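Myo-inositol 2-dehydrogenase (PDB 3CEA) probably catalyses the NAD-dependent oxidation of myo-inositol at its 2-hydroxyl, using a Rossmann-type domain to hold the dinucleotide. Local coordinates at residues Ser128-Arg133 / Met186-Ile191; Arg133-Tyr138 / Glu292-Ala297. All blocks are in the same frame, centred on the assembly; numbering follows the deposited sequence. Where two conformers were deposited one is given.

In the fold
Both contacts are buried; they share Arg133 and interleave along the chain, with centres about 11 Å apart. Contact 1 is the more central, about 5 Å from the centre of the chain against about 12 Å for contact 2. It sets the loop after strand 126-127 against helix 182-198 and borders NAD; contact 2 sets the start of helix 136-146 against the junction of helices 290-293 and 295-311. Each has an arginine-aspartate salt bridge, but contact 1 sets it beside a histidine whose CB covers the guanidinium, and beside the cofactor, contact 2 beside helix capping. They meet directly, Met131 CE lying 3.4 Å from Phe294 CD2, and contact 2 also reaches a second subunit.

Contact 1 of 2, residues Ser128-Arg133 / Met186-Ile191; sequences SGFMRR and MNIHDI. With NAD (nicotinamide-adenine-dinucleotide), chain E.
The guanidinium of Arg132 lies nearly parallel to the imidazole of His189, their planes 12° apart, yet what sits over the guanidinium's centre is the methylene: His189 CB is 3.3 Å from Arg132 CZ. At the guanidinium's edge, near its plane, are Asp190 OD1 and the selenomethionine methyl Met186 CE. In this GFO/IDH/MocA-type oxidoreductase the contact joins the loop after Rossmann strand 126-127 to helix 182-198, beside the nicotinamide. Arg132 reaches helix 182-198 with a chain extended from CG to NE, and its NH1 makes a salt bridge to Asp190 OD1 at 2.8 Å. The carboxylate is turned 58° from the guanidinium; its OD2 and Met186 O both accept from water 1, which receives a weak bond from Arg132 NH2. An alanine in place of Arg132 would probably leave the buried Asp190 carboxylate without its charge partner and open a gap over His189 CB. Phe130, centre of an inverse gamma turn, presents CE1 to Ile188 CG1 at 4.1 Å, and has His189 ND1 at its ring edge. Selenium of Met131 reaches the imidazole obliquely, 3.6 Å from His189 CE1. The NAD carboxamide completes the cluster, with O7N 3.3 Å from His189 CE1.

Contact 2 of 2, residues Arg133-Tyr138 / Glu292-Ala297; sequences RYDDSY and ERFDTA
Asp135 and Arg293 carry the charged part of the contact. Arg293 NH1 donates to Asp135 OD1 at 2.8 Å with an N-H...O angle of 153°, and a weak second bond runs from Arg293 NH2 to Asp135 OD2 at 3.3 Å. This is no coplanar pairing: carboxylate and guanidinium planes stand 62° apart, and NH1 meets OD1 from above the carboxylate plane.

The capping bonds use the same carboxylate. Asp135 is the N-cap of helix 136-146, and with CG anti to its backbone N (chi1 177°) its OD2 accepts from Tyr138 N at 3.1 Å and, weakly, from Ser137 N. Water extends the polar network: water 2 donates to Asp135 OD1 and accepts from Ala297 N in the first turn of helix 295-311, while water 3 joins Arg293 NH2 to Tyr138 OH. Tyr134 OH is hydrogen-bonded to Asp304 further along helix 295-311, and Ser137 OG accepts from the backbone N of Arg273 of the second subunit.

Apolar contacts lie beside the ion pair. The rings of Tyr138 and Phe294 meet edge to edge, CE2 to CE1 at 3.7 Å, and Phe294 CE1 also lies over the centre of the Arg293 guanidinium. Ala297 CB packs 3.8 Å from Asp135 N and touches Tyr134 CB at 4.3 Å.

Asp135 therefore serves two helix starts, one through OD2 directly and one through OD1 and water 2; its negative charge would probably be stabilised both by Arg293 and by the amides it caps.

Contact 1 of 2, residues Ser128-Arg133 / Met186-Ile191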
ATOM      1  N   SER A 128     -25.114 -21.744 -13.509  1.00 44.62           N
ATOM      2  CA  SER A 128     -24.250 -22.097 -12.382  0.50 44.79           C
ATOM      3  C   SER A 128     -23.930 -20.861 -11.535  1.00 44.78           C
ATOM      4  O   SER A 128     -24.409 -19.759 -11.823  1.00 44.82           O
ATOM      5  CB  SER A 128     -22.964 -22.770 -12.878  0.50 44.79           C
ATOM      6  OG  SER A 128     -22.127 -21.851 -13.561  0.50 45.59           O
ATOM      7  N   GLY A 129     -23.117 -21.038 -10.492  1.00 44.65           N
ATOM      8  CA  GLY A 129     -22.796 -19.942  -9.582  1.00 44.73           C
ATOM      9  C   GLY A 129     -21.348 -19.490  -9.493  1.00 44.78           C
ATOM     10  O   GLY A 129     -20.842 -19.245  -8.396  1.00 44.62           O
ATOM     11  N   PHE A 130     -20.672 -19.367 -10.634  1.00 44.93           N
ATOM     12  CA  PHE A 130     -19.319 -18.803 -10.643  1.00 45.10           C
ATOM     13  C   PHE A 130     -19.389 -17.278 -10.659  1.00 44.92           C
ATOM     14  O   PHE A 130     -19.250 -16.644 -11.713  1.00 45.32           O
ATOM     15  CB  PHE A 130     -18.485 -19.331 -11.817  1.00 45.38           C
ATOM     16  CG  PHE A 130     -18.094 -20.780 -11.690  1.00 46.84           C
ATOM     17  CD1 PHE A 130     -17.394 -21.237 -10.573  1.00 47.01           C
ATOM     18  CD2 PHE A 130     -18.405 -21.688 -12.701  1.00 47.85           C
ATOM     19  CE1 PHE A 130     -17.025 -22.580 -10.458  1.00 48.01           C
ATOM     20  CE2 PHE A 130     -18.037 -23.031 -12.597  1.00 47.79           C
ATOM     21  CZ  PHE A 130     -17.347 -23.477 -11.473  1.00 46.93           C
HETATM   22  N   MSE A 131     -19.605 -16.703  -9.478  1.00 44.23           N
HETATM   23  CA  MSE A 131     -19.881 -15.274  -9.333  1.00 43.57           C
HETATM   24  C   MSE A 131     -18.677 -14.370  -9.610  1.00 43.99           C
HETATM   25  O   MSE A 131     -18.853 -13.215 -10.007  1.00 44.12           O
HETATM   26  CB  MSE A 131     -20.481 -14.964  -7.950  1.00 42.98           C
HETATM   27  CG  MSE A 131     -19.479 -14.892  -6.798  1.00 40.33           C
HETATM   28 SE   MSE A 131     -18.654 -16.607  -6.393  0.75 35.18          SE
HETATM   29  CE  MSE A 131     -17.451 -16.022  -5.019  1.00 38.70           C
ATOM     30  N   ARG A 132     -17.467 -14.895  -9.411  1.00 43.97           N
ATOM     31  CA  ARG A 132     -16.242 -14.094  -9.559  1.00 43.86           C
ATOM     32  C   ARG A 132     -16.086 -13.500 -10.954  1.00 43.71           C
ATOM     33  O   ARG A 132     -15.436 -12.466 -11.119  1.00 44.12           O
ATOM     34  CB  ARG A 132     -14.995 -14.896  -9.175  1.00 43.91           C
ATOM     35  CG  ARG A 132     -14.960 -15.307  -7.712  1.00 42.54           C
ATOM     36  CD  ARG A 132     -13.598 -15.831  -7.316  1.00 43.37           C
ATOM     37  NE  ARG A 132     -13.641 -16.510  -6.021  1.00 44.41           N
ATOM     38  CZ  ARG A 132     -12.640 -17.223  -5.515  1.00 43.75           C
ATOM     39  NH1 ARG A 132     -11.505 -17.360  -6.188  1.00 43.78           N
ATOM     40  NH2 ARG A 132     -12.777 -17.810  -4.334  1.00 46.10           N
ATOM     41  N   ARG A 133     -16.695 -14.147 -11.946  1.00 43.33           N
ATOM     42  CA  ARG A 133     -16.701 -13.650 -13.323  1.00 43.25           C
ATOM     43  C   ARG A 133     -17.483 -12.340 -13.462  1.00 43.15           C
ATOM     44  O   ARG A 133     -17.265 -11.573 -14.404  1.00 43.38           O
ATOM     45  CB  ARG A 133     -17.279 -14.700 -14.276  1.00 43.13           C
ATOM     46  CG  ARG A 133     -16.389 -15.912 -14.503  1.00 43.44           C
ATOM     47  CD  ARG A 133     -16.580 -16.445 -15.915  1.00 43.78           C
ATOM     48  NE  ARG A 133     -16.026 -17.786 -16.097  1.00 42.86           N
ATOM     49  CZ  ARG A 133     -15.938 -18.408 -17.271  1.00 44.81           C
ATOM     50  NH1 ARG A 133     -16.359 -17.813 -18.383  1.00 43.59           N
ATOM     51  NH2 ARG A 133     -15.425 -19.630 -17.338  1.00 43.65           N
HETATM   52  N   MSE A 186     -13.075 -24.890  -2.200  1.00 56.04           N
HETATM   53  CA  MSE A 186     -12.382 -23.614  -2.358  1.00 56.14           C
HETATM   54  C   MSE A 186     -11.883 -23.354  -3.781  1.00 55.66           C
HETATM   55  O   MSE A 186     -12.330 -22.412  -4.440  1.00 56.17           O
HETATM   56  CB  MSE A 186     -11.212 -23.487  -1.376  1.00 56.53           C
HETATM   57  CG  MSE A 186     -11.568 -22.956   0.003  1.00 60.87           C
HETATM   58 SE   MSE A 186     -12.615 -21.281   0.086  0.75 73.11          SE
HETATM   59  CE  MSE A 186     -12.155 -20.403  -1.625  1.00 62.46           C
ATOM     60  N   ASN A 187     -10.970 -24.202  -4.246  1.00 54.75           N
ATOM     61  CA  ASN A 187     -10.158 -23.916  -5.431  1.00 54.12           C
ATOM     62  C   ASN A 187     -10.871 -23.923  -6.784  1.00 53.35           C
ATOM     63  O   ASN A 187     -10.322 -23.436  -7.776  1.00 53.29           O
ATOM     64  CB  ASN A 187      -8.947 -24.853  -5.467  1.00 54.32           C
ATOM     65  CG  ASN A 187      -8.004 -24.621  -4.305  1.00 55.51           C
ATOM     66  OD1 ASN A 187      -7.733 -25.531  -3.518  1.00 55.63           O
ATOM     67  ND2 ASN A 187      -7.507 -23.392  -4.181  1.00 56.82           N
ATOM     68  N   ILE A 188     -12.089 -24.461  -6.813  1.00 52.40           N
ATOM     69  CA  ILE A 188     -12.883 -24.577  -8.041  1.00 51.34           C
ATOM     70  C   ILE A 188     -13.101 -23.225  -8.735  1.00 50.96           C
ATOM     71  O   ILE A 188     -13.135 -23.151  -9.966  1.00 50.64           O
ATOM     72  CB  ILE A 188     -14.241 -25.287  -7.767  1.00 51.25           C
ATOM     73  CG1 ILE A 188     -14.863 -25.806  -9.067  1.00 50.96           C
ATOM     74  CG2 ILE A 188     -15.200 -24.381  -6.989  1.00 51.10           C
ATOM     75  CD1 ILE A 188     -16.040 -26.738  -8.863  1.00 51.12           C
ATOM     76  N   HIS A 189     -13.236 -22.169  -7.933  1.00 50.55           N
ATOM     77  CA  HIS A 189     -13.438 -20.816  -8.435  1.00 49.92           C
ATOM     78  C   HIS A 189     -12.251 -20.343  -9.260  1.00 49.17           C
ATOM     79  O   HIS A 189     -12.427 -19.806 -10.354  1.00 49.00           O
ATOM     80  CB  HIS A 189     -13.668 -19.850  -7.277  1.00 50.43           C
ATOM     81  CG  HIS A 189     -14.966 -20.056  -6.564  1.00 50.93           C
ATOM     82  ND1 HIS A 189     -16.155 -19.527  -7.016  1.00 51.45           N
ATOM     83  CD2 HIS A 189     -15.259 -20.722  -5.422  1.00 51.50           C
ATOM     84  CE1 HIS A 189     -17.126 -19.862  -6.186  1.00 52.34           C
ATOM     85  NE2 HIS A 189     -16.609 -20.585  -5.210  1.00 52.75           N
ATOM     86  N   ASP A 190     -11.050 -20.551  -8.722  1.00 48.71           N
ATOM     87  CA  ASP A 190      -9.805 -20.174  -9.391  1.00 48.42           C
ATOM     88  C   ASP A 190      -9.567 -21.002 -10.651  1.00 47.44           C
ATOM     89  O   ASP A 190      -9.053 -20.488 -11.648  1.00 46.99           O
ATOM     90  CB  ASP A 190      -8.615 -20.312  -8.439  1.00 48.72           C
ATOM     91  CG  ASP A 190      -8.768 -19.475  -7.176  1.00 52.24           C
ATOM     92  OD1 ASP A 190      -9.090 -18.268  -7.292  1.00 54.15           O
ATOM     93  OD2 ASP A 190      -8.552 -20.026  -6.067  1.00 53.22           O
ATOM     94  N   ILE A 191      -9.943 -22.280 -10.595  1.00 46.64           N
ATOM     95  CA  ILE A 191      -9.866 -23.168 -11.757  1.00 45.87           C
ATOM     96  C   ILE A 191     -10.651 -22.580 -12.927  1.00 45.64           C
ATOM     97  O   ILE A 191     -10.120 -22.454 -14.035  1.00 45.69           O
ATOM     98  CB  ILE A 191     -10.355 -24.603 -11.424  1.00 45.90           C
ATOM     99  CG1 ILE A 191      -9.354 -25.297 -10.497  1.00 44.79           C
ATOM    100  CG2 ILE A 191     -10.558 -25.422 -12.706  1.00 45.42           C
ATOM    101  CD1 ILE A 191      -9.847 -26.582  -9.870  1.00 45.43           C
TER
HETATM  102  PA  NAD E 400     -25.224 -24.183   4.631  1.00 47.24           P
HETATM  103  O1A NAD E 400     -24.829 -22.976   5.392  1.00 46.59           O
HETATM  104  O2A NAD E 400     -24.948 -25.425   5.386  1.00 47.10           O
HETATM  105  O5B NAD E 400     -26.778 -24.067   4.228  1.00 50.10           O
HETATM  106  C5B NAD E 400     -27.472 -25.172   3.686  1.00 53.34           C
HETATM  107  C4B NAD E 400     -28.976 -24.907   3.726  1.00 54.76           C
HETATM  108  O4B NAD E 400     -29.671 -25.852   2.930  1.00 55.87           O
HETATM  109  C3B NAD E 400     -29.540 -25.012   5.134  1.00 55.00           C
HETATM  110  O3B NAD E 400     -30.364 -23.894   5.348  1.00 54.65           O
HETATM  111  C2B NAD E 400     -30.363 -26.286   5.132  1.00 56.34           C
HETATM  112  O2B NAD E 400     -31.523 -26.181   5.927  1.00 57.36           O
HETATM  113  C1B NAD E 400     -30.712 -26.469   3.664  1.00 55.99           C
HETATM  114  N9A NAD E 400     -30.829 -27.895   3.304  1.00 56.19           N
HETATM  115  C8A NAD E 400     -29.904 -28.884   3.529  1.00 56.40           C
HETATM  116  N7A NAD E 400     -30.386 -30.052   3.045  1.00 56.27           N
HETATM  117  C5A NAD E 400     -31.610 -29.822   2.519  1.00 56.29           C
HETATM  118  C6A NAD E 400     -32.534 -30.660   1.904  1.00 55.56           C
HETATM  119  N6A NAD E 400     -32.165 -31.881   1.533  1.00 55.25           N
HETATM  120  N1A NAD E 400     -33.732 -30.133   1.453  1.00 56.21           N
HETATM  121  C2A NAD E 400     -34.009 -28.785   1.614  1.00 55.83           C
HETATM  122  N3A NAD E 400     -33.085 -27.958   2.228  1.00 55.08           N
HETATM  123  C4A NAD E 400     -31.904 -28.468   2.673  1.00 56.11           C
HETATM  124  O3  NAD E 400     -24.457 -24.228   3.214  1.00 49.83           O
HETATM  125  PN  NAD E 400     -24.048 -22.884   2.424  1.00 48.70           P
HETATM  126  O1N NAD E 400     -25.156 -21.904   2.516  1.00 46.84           O
HETATM  127  O2N NAD E 400     -22.683 -22.523   2.859  1.00 49.70           O
HETATM  128  O5D NAD E 400     -23.910 -23.355   0.894  1.00 49.86           O
HETATM  129  C5D NAD E 400     -24.885 -24.120   0.225  1.00 48.86           C
HETATM  130  C4D NAD E 400     -24.396 -24.354  -1.201  1.00 48.59           C
HETATM  131  O4D NAD E 400     -23.848 -23.159  -1.730  1.00 48.80           O
HETATM  132  C3D NAD E 400     -23.315 -25.422  -1.264  1.00 48.69           C
HETATM  133  O3D NAD E 400     -23.645 -26.350  -2.270  1.00 48.31           O
HETATM  134  C2D NAD E 400     -22.048 -24.668  -1.621  1.00 48.39           C
HETATM  135  O2D NAD E 400     -21.236 -25.390  -2.514  1.00 48.85           O
HETATM  136  C1D NAD E 400     -22.550 -23.377  -2.253  1.00 48.25           C
HETATM  137  N1N NAD E 400     -21.657 -22.238  -1.959  1.00 48.25           N
HETATM  138  C2N NAD E 400     -21.211 -21.461  -2.998  1.00 48.31           C
HETATM  139  C3N NAD E 400     -20.362 -20.376  -2.759  1.00 48.30           C
HETATM  140  C7N NAD E 400     -20.007 -19.417  -3.859  1.00 49.04           C
HETATM  141  O7N NAD E 400     -18.847 -18.631  -3.711  1.00 47.83           O
HETATM  142  N7N NAD E 400     -20.783 -19.324  -4.943  1.00 48.79           N
HETATM  143  C4N NAD E 400     -19.969 -20.089  -1.453  1.00 47.76           C
HETATM  144  C5N NAD E 400     -20.425 -20.883  -0.403  1.00 47.89           C
HETATM  145  C6N NAD E 400     -21.272 -21.958  -0.670  1.00 47.25           C
HETATM  146  O   HOH W   1     -10.747 -20.208  -4.732  1.00 45.47           O

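Contact 2 of 2, residues Arg133-Tyr138 / Glu292-Ala297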
ATOM      1  N   ARG A 133     -16.695 -14.147 -11.946  1.00 43.33           N
ATOM      2  CA  ARG A 133     -16.701 -13.650 -13.323  1.00 43.25           C
ATOM      3  C   ARG A 133     -17.483 -12.340 -13.462  1.00 43.15           C
ATOM      4  O   ARG A 133     -17.265 -11.573 -14.404  1.00 43.38           O
ATOM      5  CB  ARG A 133     -17.279 -14.700 -14.276  1.00 43.13           C
ATOM      6  CG  ARG A 133     -16.389 -15.912 -14.503  1.00 43.44           C
ATOM      7  CD  ARG A 133     -16.580 -16.445 -15.915  1.00 43.78           C
ATOM      8  NE  ARG A 133     -16.026 -17.786 -16.097  1.00 42.86           N
ATOM      9  CZ  ARG A 133     -15.938 -18.408 -17.271  1.00 44.81           C
ATOM     10  NH1 ARG A 133     -16.359 -17.813 -18.383  1.00 43.59           N
ATOM     11  NH2 ARG A 133     -15.425 -19.630 -17.338  1.00 43.65           N
ATOM     12  N   TYR A 134     -18.392 -12.102 -12.518  1.00 43.08           N
ATOM     13  CA  TYR A 134     -19.214 -10.891 -12.481  1.00 42.81           C
ATOM     14  C   TYR A 134     -18.557  -9.765 -11.680  1.00 42.80           C
ATOM     15  O   TYR A 134     -18.904  -8.593 -11.855  1.00 42.98           O
ATOM     16  CB  TYR A 134     -20.594 -11.202 -11.893  1.00 42.41           C
ATOM     17  CG  TYR A 134     -21.442 -12.113 -12.755  1.00 42.29           C
ATOM     18  CD1 TYR A 134     -21.311 -13.501 -12.679  1.00 42.06           C
ATOM     19  CD2 TYR A 134     -22.376 -11.586 -13.646  1.00 41.64           C
ATOM     20  CE1 TYR A 134     -22.088 -14.340 -13.471  1.00 42.16           C
ATOM     21  CE2 TYR A 134     -23.157 -12.416 -14.442  1.00 40.97           C
ATOM     22  CZ  TYR A 134     -23.009 -13.790 -14.349  1.00 41.29           C
ATOM     23  OH  TYR A 134     -23.780 -14.613 -15.133  1.00 41.97           O
ATOM     24  N   ASP A 135     -17.619 -10.127 -10.801  1.00 42.62           N
ATOM     25  CA  ASP A 135     -16.920  -9.160  -9.950  1.00 42.19           C
ATOM     26  C   ASP A 135     -16.227  -8.082 -10.784  1.00 41.83           C
ATOM     27  O   ASP A 135     -15.615  -8.382 -11.811  1.00 41.69           O
ATOM     28  CB  ASP A 135     -15.907  -9.869  -9.046  1.00 42.19           C
ATOM     29  CG  ASP A 135     -15.107  -8.901  -8.196  1.00 42.97           C
ATOM     30  OD1 ASP A 135     -15.648  -8.395  -7.191  1.00 44.17           O
ATOM     31  OD2 ASP A 135     -13.936  -8.641  -8.540  1.00 44.28           O
ATOM     32  N   ASP A 136     -16.339  -6.836 -10.325  1.00 41.46           N
ATOM     33  CA  ASP A 136     -15.833  -5.664 -11.043  1.00 41.31           C
ATOM     34  C   ASP A 136     -14.327  -5.710 -11.288  1.00 41.00           C
ATOM     35  O   ASP A 136     -13.863  -5.357 -12.374  1.00 40.76           O
ATOM     36  CB  ASP A 136     -16.203  -4.383 -10.284  1.00 41.54           C
ATOM     37  CG  ASP A 136     -16.071  -3.136 -11.140  1.00 42.02           C
ATOM     38  N   SER A 137     -13.579  -6.152 -10.277  1.00 40.92           N
ATOM     39  CA  SER A 137     -12.114  -6.210 -10.337  1.00 40.65           C
ATOM     40  C   SER A 137     -11.594  -7.312 -11.261  1.00 40.84           C
ATOM     41  O   SER A 137     -10.699  -7.073 -12.081  1.00 40.44           O
ATOM     42  CB  SER A 137     -11.517  -6.356  -8.932  1.00 40.32           C
ATOM     43  OG  SER A 137     -11.732  -5.186  -8.165  1.00 37.84           O
ATOM     44  N   TYR A 138     -12.154  -8.515 -11.128  1.00 41.12           N
ATOM     45  CA  TYR A 138     -11.795  -9.625 -12.011  1.00 41.37           C
ATOM     46  C   TYR A 138     -12.062  -9.272 -13.473  1.00 41.24           C
ATOM     47  O   TYR A 138     -11.227  -9.549 -14.342  1.00 41.51           O
ATOM     48  CB  TYR A 138     -12.512 -10.918 -11.611  1.00 41.20           C
ATOM     49  CG  TYR A 138     -11.939 -11.572 -10.371  1.00 41.73           C
ATOM     50  CD1 TYR A 138     -10.691 -12.193 -10.402  1.00 41.67           C
ATOM     51  CD2 TYR A 138     -12.644 -11.572  -9.166  1.00 42.04           C
ATOM     52  CE1 TYR A 138     -10.157 -12.793  -9.272  1.00 41.25           C
ATOM     53  CE2 TYR A 138     -12.117 -12.173  -8.023  1.00 41.61           C
ATOM     54  CZ  TYR A 138     -10.873 -12.784  -8.085  1.00 42.30           C
ATOM     55  OH  TYR A 138     -10.338 -13.382  -6.964  1.00 41.65           O
ATOM     56  N   GLU A 292     -19.229 -10.852   2.030  1.00 43.69           N
ATOM     57  CA  GLU A 292     -18.961  -9.415   2.066  1.00 44.01           C
ATOM     58  C   GLU A 292     -18.098  -8.974   0.886  1.00 43.63           C
ATOM     59  O   GLU A 292     -18.316  -7.902   0.317  1.00 43.64           O
ATOM     60  CB  GLU A 292     -18.306  -9.012   3.391  1.00 44.11           C
ATOM     61  CG  GLU A 292     -19.254  -9.066   4.586  1.00 46.77           C
ATOM     62  CD  GLU A 292     -20.427  -8.101   4.465  1.00 49.05           C
ATOM     63  OE1 GLU A 292     -20.220  -6.883   4.653  1.00 52.42           O
ATOM     64  OE2 GLU A 292     -21.555  -8.564   4.196  1.00 48.04           O
ATOM     65  N   ARG A 293     -17.127  -9.812   0.527  1.00 43.11           N
ATOM     66  CA  ARG A 293     -16.226  -9.554  -0.594  1.00 42.47           C
ATOM     67  C   ARG A 293     -16.963  -9.542  -1.935  1.00 42.48           C
ATOM     68  O   ARG A 293     -16.723  -8.672  -2.776  1.00 42.16           O
ATOM     69  CB  ARG A 293     -15.087 -10.590  -0.599  1.00 42.21           C
ATOM     70  CG  ARG A 293     -14.239 -10.665  -1.875  1.00 41.60           C
ATOM     71  CD  ARG A 293     -13.453  -9.391  -2.149  1.00 40.13           C
ATOM     72  NE  ARG A 293     -12.701  -9.479  -3.397  1.00 41.09           N
ATOM     73  CZ  ARG A 293     -13.142  -9.064  -4.585  1.00 41.19           C
ATOM     74  NH1 ARG A 293     -14.347  -8.517  -4.711  1.00 40.12           N
ATOM     75  NH2 ARG A 293     -12.367  -9.196  -5.654  1.00 38.89           N
ATOM     76  N   PHE A 294     -17.872 -10.497  -2.117  1.00 42.55           N
ATOM     77  CA  PHE A 294     -18.515 -10.704  -3.409  1.00 42.46           C
ATOM     78  C   PHE A 294     -20.003 -10.353  -3.457  1.00 42.94           C
ATOM     79  O   PHE A 294     -20.706 -10.746  -4.398  1.00 43.28           O
ATOM     80  CB  PHE A 294     -18.269 -12.139  -3.885  1.00 42.19           C
ATOM     81  CG  PHE A 294     -16.837 -12.416  -4.244  1.00 41.77           C
ATOM     82  CD1 PHE A 294     -16.252 -11.799  -5.348  1.00 41.38           C
ATOM     83  CD2 PHE A 294     -16.070 -13.287  -3.480  1.00 41.41           C
ATOM     84  CE1 PHE A 294     -14.923 -12.046  -5.687  1.00 41.21           C
ATOM     85  CE2 PHE A 294     -14.743 -13.546  -3.815  1.00 41.19           C
ATOM     86  CZ  PHE A 294     -14.170 -12.921  -4.921  1.00 41.62           C
ATOM     87  N   ASP A 295     -20.468  -9.598  -2.460  1.00 43.02           N
ATOM     88  CA  ASP A 295     -21.876  -9.193  -2.352  1.00 42.81           C
ATOM     89  C   ASP A 295     -22.469  -8.667  -3.665  1.00 42.79           C
ATOM     90  O   ASP A 295     -23.528  -9.127  -4.095  1.00 42.95           O
ATOM     91  CB  ASP A 295     -22.053  -8.159  -1.236  1.00 42.79           C
ATOM     92  CG  ASP A 295     -23.511  -7.826  -0.975  1.00 44.15           C
ATOM     93  OD1 ASP A 295     -24.239  -8.690  -0.433  1.00 44.13           O
ATOM     94  OD2 ASP A 295     -23.926  -6.693  -1.308  1.00 45.00           O
ATOM     95  N   THR A 296     -21.783  -7.710  -4.294  1.00 42.70           N
ATOM     96  CA  THR A 296     -22.235  -7.124  -5.564  1.00 42.45           C
ATOM     97  C   THR A 296     -22.257  -8.158  -6.697  1.00 42.58           C
ATOM     98  O   THR A 296     -23.224  -8.225  -7.459  1.00 43.20           O
ATOM     99  CB  THR A 296     -21.374  -5.906  -5.974  1.00 42.32           C
ATOM    100  OG1 THR A 296     -21.243  -5.008  -4.866  1.00 41.80           O
ATOM    101  CG2 THR A 296     -22.006  -5.162  -7.146  1.00 41.93           C
ATOM    102  N   ALA A 297     -21.196  -8.962  -6.795  1.00 42.27           N
ATOM    103  CA  ALA A 297     -21.107 -10.026  -7.800  1.00 41.81           C
ATOM    104  C   ALA A 297     -22.249 -11.035  -7.670  1.00 41.79           C
ATOM    105  O   ALA A 297     -22.799 -11.479  -8.677  1.00 41.62           O
ATOM    106  CB  ALA A 297     -19.757 -10.728  -7.722  1.00 41.78           C
TER
HETATM  107  O   HOH W   2     -18.425  -8.016  -6.109  1.00 34.72           O
HETATM  108  O   HOH W   3     -10.136 -10.887  -5.346  1.00 44.07           O